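Local coordinates for protein endo-xylogalacturonan hydrolase A (Aspergillus tubingensis, PDB 4C2L) that hydrolyses xylogalacturonan, the xylose-substituted galacturonan of the hairy regions of pectin, and needs that xylose substitution for activity, at residues S261-A265 with D295-Q299; D337-A341 with F358-S364. All coordinates share one frame; numbering follows the deposited sequence.

Contact 1. Residues S261-A265 with D295-Q299; sequences STKAA and DYAFQ
Ala265 sets its methyl against the ring of Phe298, CB lying 3.6 Å from CD1, while the carbonyl oxygen of Ala265 sits over one face of the same ring. That oxygen also takes the N-H of Gln299 in the carbonyl plane, at 3.1 Å from Gln299 N to Ala265 O. Two residues before Ala265, Lys263 crosses Gln299 at about a right angle, with Lys263 CD 3.9 Å from Gln299 OE1. With CG of Lys263 between its backbone N and carbonyl carbon (chi1 67°), the chain runs on to NZ, which is bound outside the pair by His233 O and Ser236 OG. At the other end Asp295 N meets Ser261 O at 2.9 Å, close to head-on at a C=O...N angle of 164°. Tyr296 N reaches Thr262 O from 39° above the carbonyl plane, a bent approach, whereas Ala264 N returns a 2.9 Å bond to Tyr296 O. Asp295 OD1 is held by Ser333. Thr262 touches His233, thought to be an active-site residue, so the pairing borders the probable catalytic cleft. Matching corners at Ala264 and Ala297 in successive coils are the mark of the right-handed parallel beta-helix of family GH28.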
loop_
_atom_site.group_PDB
_atom_site.type_symbol
_atom_site.label_atom_id
_atom_site.label_comp_id
_atom_site.label_asym_id
_atom_site.label_seq_id
_atom_site.Cartn_x
_atom_site.Cartn_y
_atom_site.Cartn_z
ATOM N N SER A 261 -2.089 -13.199 5.689
ATOM C CA SER A 261 -1.108 -12.131 5.640
ATOM C C SER A 261 0.022 -12.415 6.649
ATOM O O SER A 261 -0.157 -13.209 7.584
ATOM C CB SER A 261 -1.802 -10.780 5.871
ATOM O OG SER A 261 -2.716 -10.493 4.797
ATOM N N THR A 262 1.186 -11.811 6.456
ATOM C CA THR A 262 2.279 -12.072 7.406
ATOM C C THR A 262 1.980 -11.421 8.756
ATOM O O THR A 262 2.351 -11.946 9.799
ATOM C CB THR A 262 3.651 -11.597 6.887
ATOM O OG1 THR A 262 3.571 -10.213 6.546
ATOM C CG2 THR A 262 4.107 -12.420 5.665
ATOM N N LYS A 263 1.340 -10.261 8.720
ATOM C CA LYS A 263 0.765 -9.623 9.914
ATOM C C LYS A 263 -0.505 -8.946 9.455
ATOM O O LYS A 263 -0.606 -8.524 8.301
ATOM C CB LYS A 263 1.735 -8.618 10.566
ATOM C CG LYS A 263 2.032 -7.378 9.721
ATOM C CD LYS A 263 3.006 -6.429 10.409
ATOM C CE LYS A 263 3.218 -5.142 9.610
ATOM N NZ LYS A 263 4.007 -5.377 8.373
ATOM N N ALA A 264 -1.502 -8.868 10.325
ATOM C CA ALA A 264 -2.705 -8.140 9.986
ATOM C C ALA A 264 -2.403 -6.642 10.012
ATOM O O ALA A 264 -2.865 -5.879 9.173
ATOM C CB ALA A 264 -3.824 -8.476 10.957
ATOM N N ALA A 265 -1.591 -6.236 10.975
ATOM C CA ALA A 265 -1.299 -4.816 11.147
ATOM C C ALA A 265 -0.011 -4.668 11.905
ATOM O O ALA A 265 0.391 -5.573 12.643
ATOM C CB ALA A 265 -2.428 -4.129 11.894
ATOM N N ASP A 295 -0.133 -14.527 10.127
ATOM C CA ASP A 295 0.883 -15.060 11.051
ATOM C C ASP A 295 0.903 -14.362 12.416
ATOM O O ASP A 295 1.049 -15.016 13.450
ATOM C CB ASP A 295 2.271 -15.081 10.416
ATOM C CG ASP A 295 2.314 -15.896 9.128
ATOM O OD1 ASP A 295 1.594 -16.915 9.025
ATOM O OD2 ASP A 295 3.070 -15.499 8.218
ATOM N N TYR A 296 0.771 -13.043 12.414
ATOM C CA TYR A 296 0.556 -12.272 13.633
ATOM C C TYR A 296 -0.664 -11.402 13.429
ATOM O O TYR A 296 -0.922 -10.923 12.317
ATOM C CB TYR A 296 1.738 -11.335 13.912
ATOM C CG TYR A 296 3.023 -11.957 14.398
ATOM C CD1 TYR A 296 3.041 -12.854 15.471
ATOM C CD2 TYR A 296 4.240 -11.578 13.834
ATOM C CE1 TYR A 296 4.238 -13.391 15.926
ATOM C CE2 TYR A 296 5.439 -12.104 14.287
ATOM C CZ TYR A 296 5.426 -13.005 15.337
ATOM O OH TYR A 296 6.624 -13.526 15.778
ATOM N N ALA A 297 -1.395 -11.150 14.508
ATOM C CA ALA A 297 -2.478 -10.199 14.483
ATOM C C ALA A 297 -1.904 -8.783 14.492
ATOM O O ALA A 297 -2.414 -7.892 13.818
ATOM C CB ALA A 297 -3.384 -10.403 15.687
ATOM N N PHE A 298 -0.871 -8.573 15.300
ATOM C CA PHE A 298 -0.225 -7.257 15.371
ATOM C C PHE A 298 1.250 -7.402 15.642
ATOM O O PHE A 298 1.681 -8.320 16.360
ATOM C CB PHE A 298 -0.883 -6.371 16.437
ATOM C CG PHE A 298 -0.622 -4.907 16.234
ATOM C CD1 PHE A 298 -1.408 -4.169 15.355
ATOM C CD2 PHE A 298 0.429 -4.268 16.886
ATOM C CE1 PHE A 298 -1.160 -2.815 15.138
ATOM C CE2 PHE A 298 0.673 -2.911 16.684
ATOM C CZ PHE A 298 -0.115 -2.188 15.798
ATOM N N GLN A 299 2.048 -6.493 15.086
ATOM C CA GLN A 299 3.475 -6.593 15.276
ATOM C C GLN A 299 4.084 -5.211 15.360
ATOM O O GLN A 299 3.699 -4.317 14.611
ATOM C CB GLN A 299 4.112 -7.398 14.135
ATOM C CG GLN A 299 5.608 -7.593 14.284
ATOM C CD GLN A 299 6.208 -8.480 13.217
ATOM O OE1 GLN A 299 5.565 -8.787 12.204
ATOM N NE2 GLN A 299 7.462 -8.881 13.420
#

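Contact 2. Residues D337-A341 with F358-S364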
loop_
_atom_site.group_PDB
_atom_site.type_symbol
_atom_site.label_atom_id
_atom_site.label_comp_id
_atom_site.label_asym_id
_atom_site.label_seq_id
_atom_site.Cartn_x
_atom_site.Cartn_y
_atom_site.Cartn_z
ATOM N N ASP A 337 2.199 -19.944 16.455
ATOM C CA ASP A 337 1.418 -20.549 17.525
ATOM C C ASP A 337 2.372 -20.968 18.657
ATOM O O ASP A 337 3.335 -21.694 18.414
ATOM C CB ASP A 337 0.659 -21.754 16.952
ATOM C CG ASP A 337 -0.446 -22.255 17.865
ATOM O OD1 ASP A 337 -0.328 -22.114 19.100
ATOM O OD2 ASP A 337 -1.452 -22.792 17.346
ATOM N N PRO A 338 2.116 -20.518 19.906
ATOM C CA PRO A 338 0.952 -19.846 20.501
ATOM C C PRO A 338 0.934 -18.306 20.428
ATOM O O PRO A 338 -0.023 -17.683 20.892
ATOM C CB PRO A 338 1.055 -20.264 21.966
ATOM C CG PRO A 338 2.523 -20.324 22.202
ATOM C CD PRO A 338 3.142 -20.822 20.923
ATOM N N VAL A 339 1.976 -17.723 19.847
ATOM C CA VAL A 339 2.130 -16.268 19.802
ATOM C C VAL A 339 1.231 -15.670 18.719
ATOM O O VAL A 339 1.307 -16.081 17.557
ATOM C CB VAL A 339 3.608 -15.877 19.561
ATOM C CG1 VAL A 339 3.768 -14.362 19.520
ATOM C CG2 VAL A 339 4.498 -16.479 20.649
ATOM N N VAL A 340 0.391 -14.712 19.106
ATOM C CA VAL A 340 -0.518 -14.038 18.162
ATOM C C VAL A 340 -0.091 -12.592 17.872
ATOM O O VAL A 340 -0.624 -11.951 16.958
ATOM C CB VAL A 340 -1.976 -14.059 18.659
ATOM C CG1 VAL A 340 -2.454 -15.499 18.852
ATOM C CG2 VAL A 340 -2.124 -13.262 19.956
ATOM N N ALA A 341 0.853 -12.083 18.660
ATOM C CA ALA A 341 1.367 -10.715 18.469
ATOM C C ALA A 341 2.780 -10.597 19.011
ATOM O O ALA A 341 3.108 -11.217 20.014
ATOM C CB ALA A 341 0.450 -9.701 19.140
ATOM N N PHE A 358 -9.281 -7.486 22.122
ATOM C CA PHE A 358 -8.337 -8.284 21.364
ATOM C C PHE A 358 -8.682 -9.747 21.596
ATOM O O PHE A 358 -8.289 -10.328 22.605
ATOM C CB PHE A 358 -6.919 -7.976 21.836
ATOM C CG PHE A 358 -5.840 -8.529 20.954
ATOM C CD1 PHE A 358 -5.482 -7.881 19.778
ATOM C CD2 PHE A 358 -5.153 -9.679 21.323
ATOM C CE1 PHE A 358 -4.471 -8.383 18.975
ATOM C CE2 PHE A 358 -4.138 -10.189 20.527
ATOM C CZ PHE A 358 -3.796 -9.538 19.349
ATOM N N ASP A 359 -9.428 -10.330 20.663
ATOM C CA ASP A 359 -10.011 -11.660 20.859
ATOM C C ASP A 359 -9.398 -12.698 19.931
ATOM O O ASP A 359 -10.003 -13.725 19.648
ATOM C CB ASP A 359 -11.528 -11.605 20.661
ATOM C CG ASP A 359 -12.235 -10.793 21.744
ATOM O OD1 ASP A 359 -11.633 -10.551 22.815
ATOM O OD2 ASP A 359 -13.401 -10.391 21.526
ATOM N N VAL A 360 -8.182 -12.434 19.484
ATOM C CA VAL A 360 -7.492 -13.299 18.542
ATOM C C VAL A 360 -6.817 -14.485 19.224
ATOM O O VAL A 360 -6.166 -14.338 20.263
ATOM C CB VAL A 360 -6.471 -12.482 17.712
ATOM C CG1 VAL A 360 -5.829 -13.354 16.645
ATOM C CG2 VAL A 360 -7.174 -11.306 17.056
ATOM N N LYS A 361 -6.983 -15.668 18.638
ATOM C CA LYS A 361 -6.356 -16.879 19.152
ATOM C C LYS A 361 -5.520 -17.559 18.085
ATOM O O LYS A 361 -5.789 -17.407 16.892
ATOM C CB LYS A 361 -7.435 -17.844 19.664
ATOM C CG LYS A 361 -8.095 -17.386 20.958
ATOM C CD LYS A 361 -9.321 -18.223 21.296
ATOM C CE LYS A 361 -9.621 -18.185 22.791
ATOM N NZ LYS A 361 -9.567 -16.810 23.364
ATOM N N ALA A 362 -4.510 -18.308 18.517
ATOM C CA ALA A 362 -3.758 -19.190 17.640
ATOM C C ALA A 362 -4.622 -20.451 17.382
ATOM O O ALA A 362 -5.626 -20.635 18.058
ATOM C CB ALA A 362 -2.428 -19.541 18.279
ATOM N N PRO A 363 -4.267 -21.276 16.379
ATOM C CA PRO A 363 -5.049 -22.498 16.111
ATOM C C PRO A 363 -5.219 -23.420 17.335
ATOM O O PRO A 363 -6.283 -24.019 17.503
ATOM C CB PRO A 363 -4.234 -23.178 15.011
ATOM C CG PRO A 363 -3.689 -22.011 14.233
ATOM C CD PRO A 363 -3.274 -21.039 15.312
ATOM N N SER A 364 -4.188 -23.510 18.172
ATOM C CA SER A 364 -4.230 -24.263 19.436
ATOM C C SER A 364 -5.250 -23.745 20.454
ATOM O O SER A 364 -5.567 -24.438 21.427
ATOM C CB SER A 364 -2.854 -24.232 20.089
ATOM O OG SER A 364 -2.537 -22.907 20.515
#
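The ring of Phe358 has Val340 at its edge and Val360 on one face: Val340 CG2 lies in the ring plane, 3.7 Å from Phe358 CE2, and Val360 CB stands 4.2 Å above the plane, displaced toward the rim. Ala341 CB approaches obliquely, 4.3 Å from Phe358 CZ. The other flat group, the carboxylate of Asp337, has Ala362 CB 3.4 Å from its CG, and both of its oxygens point their syn lone pairs at Ser364.

Val340 serves two neighbours with its two branches. At chi1 -59° CG1 is turned opposite the carbonyl carbon and comes within 3.5 Å of Ala362 N, leaving CG2 for the phenyl edge. Thr332 also packs on Val340, Val360 and Ala362, and Ala297 touches Val360. These apolar groups lie at the margin between the interior of the parallel beta-helix and its surface, near the C-terminal end: Asp337 and Pro338 lead into strand 339-344, and the loop 358-364 carries the chain from strand 350-358 to strand 368-372, which is the neighbour of 339-344 in the next coil.

Toward the surface the chemistry turns polar. Ser364 OG donates to Asp337 OD1 at 2.7 Å, and Ser364 N to Asp337 OD2 at 2.9 Å with an N-H...O angle of 159°. Two donors from one residue, one for each oxygen, fix the rotation of the carboxylate, which is carried to them by a side chain with CG opposite the backbone N (chi1 -166°). Pro363, which has no N-H to offer, slides past Asp337 in the opposite direction with its ring CD against OD2. A cis peptide bond joins Asp337 to Pro338, directly ahead of the strand. The hydroxyl of Ser364 is itself bonded by Lys366 N.

Both contacts reach the same sheet of the beta-helix, in which strands 296-301 and 339-344 are neighbours; their centres are 11 Å apart. Ala297 N of contact 1 and Val340 O of contact 2, 2.7 Å apart, probably form a hydrogen bond, and Ala297 CB packs on Phe358 CZ at 3.8 Å. Contact 1 is the more buried, with seven of its ten touching residues buried and none exposed, and rests mainly on backbone bonds between coils. Contact 2 lies nearer the end of the solenoid and is partly buried, with four of its ten touching residues buried and three exposed: apolar side chains fill its inner part, and its two hydrogen bonds both end on a side-chain carboxylate. Contact 1 borders the presumed active site, whereas contact 2 lies away from it.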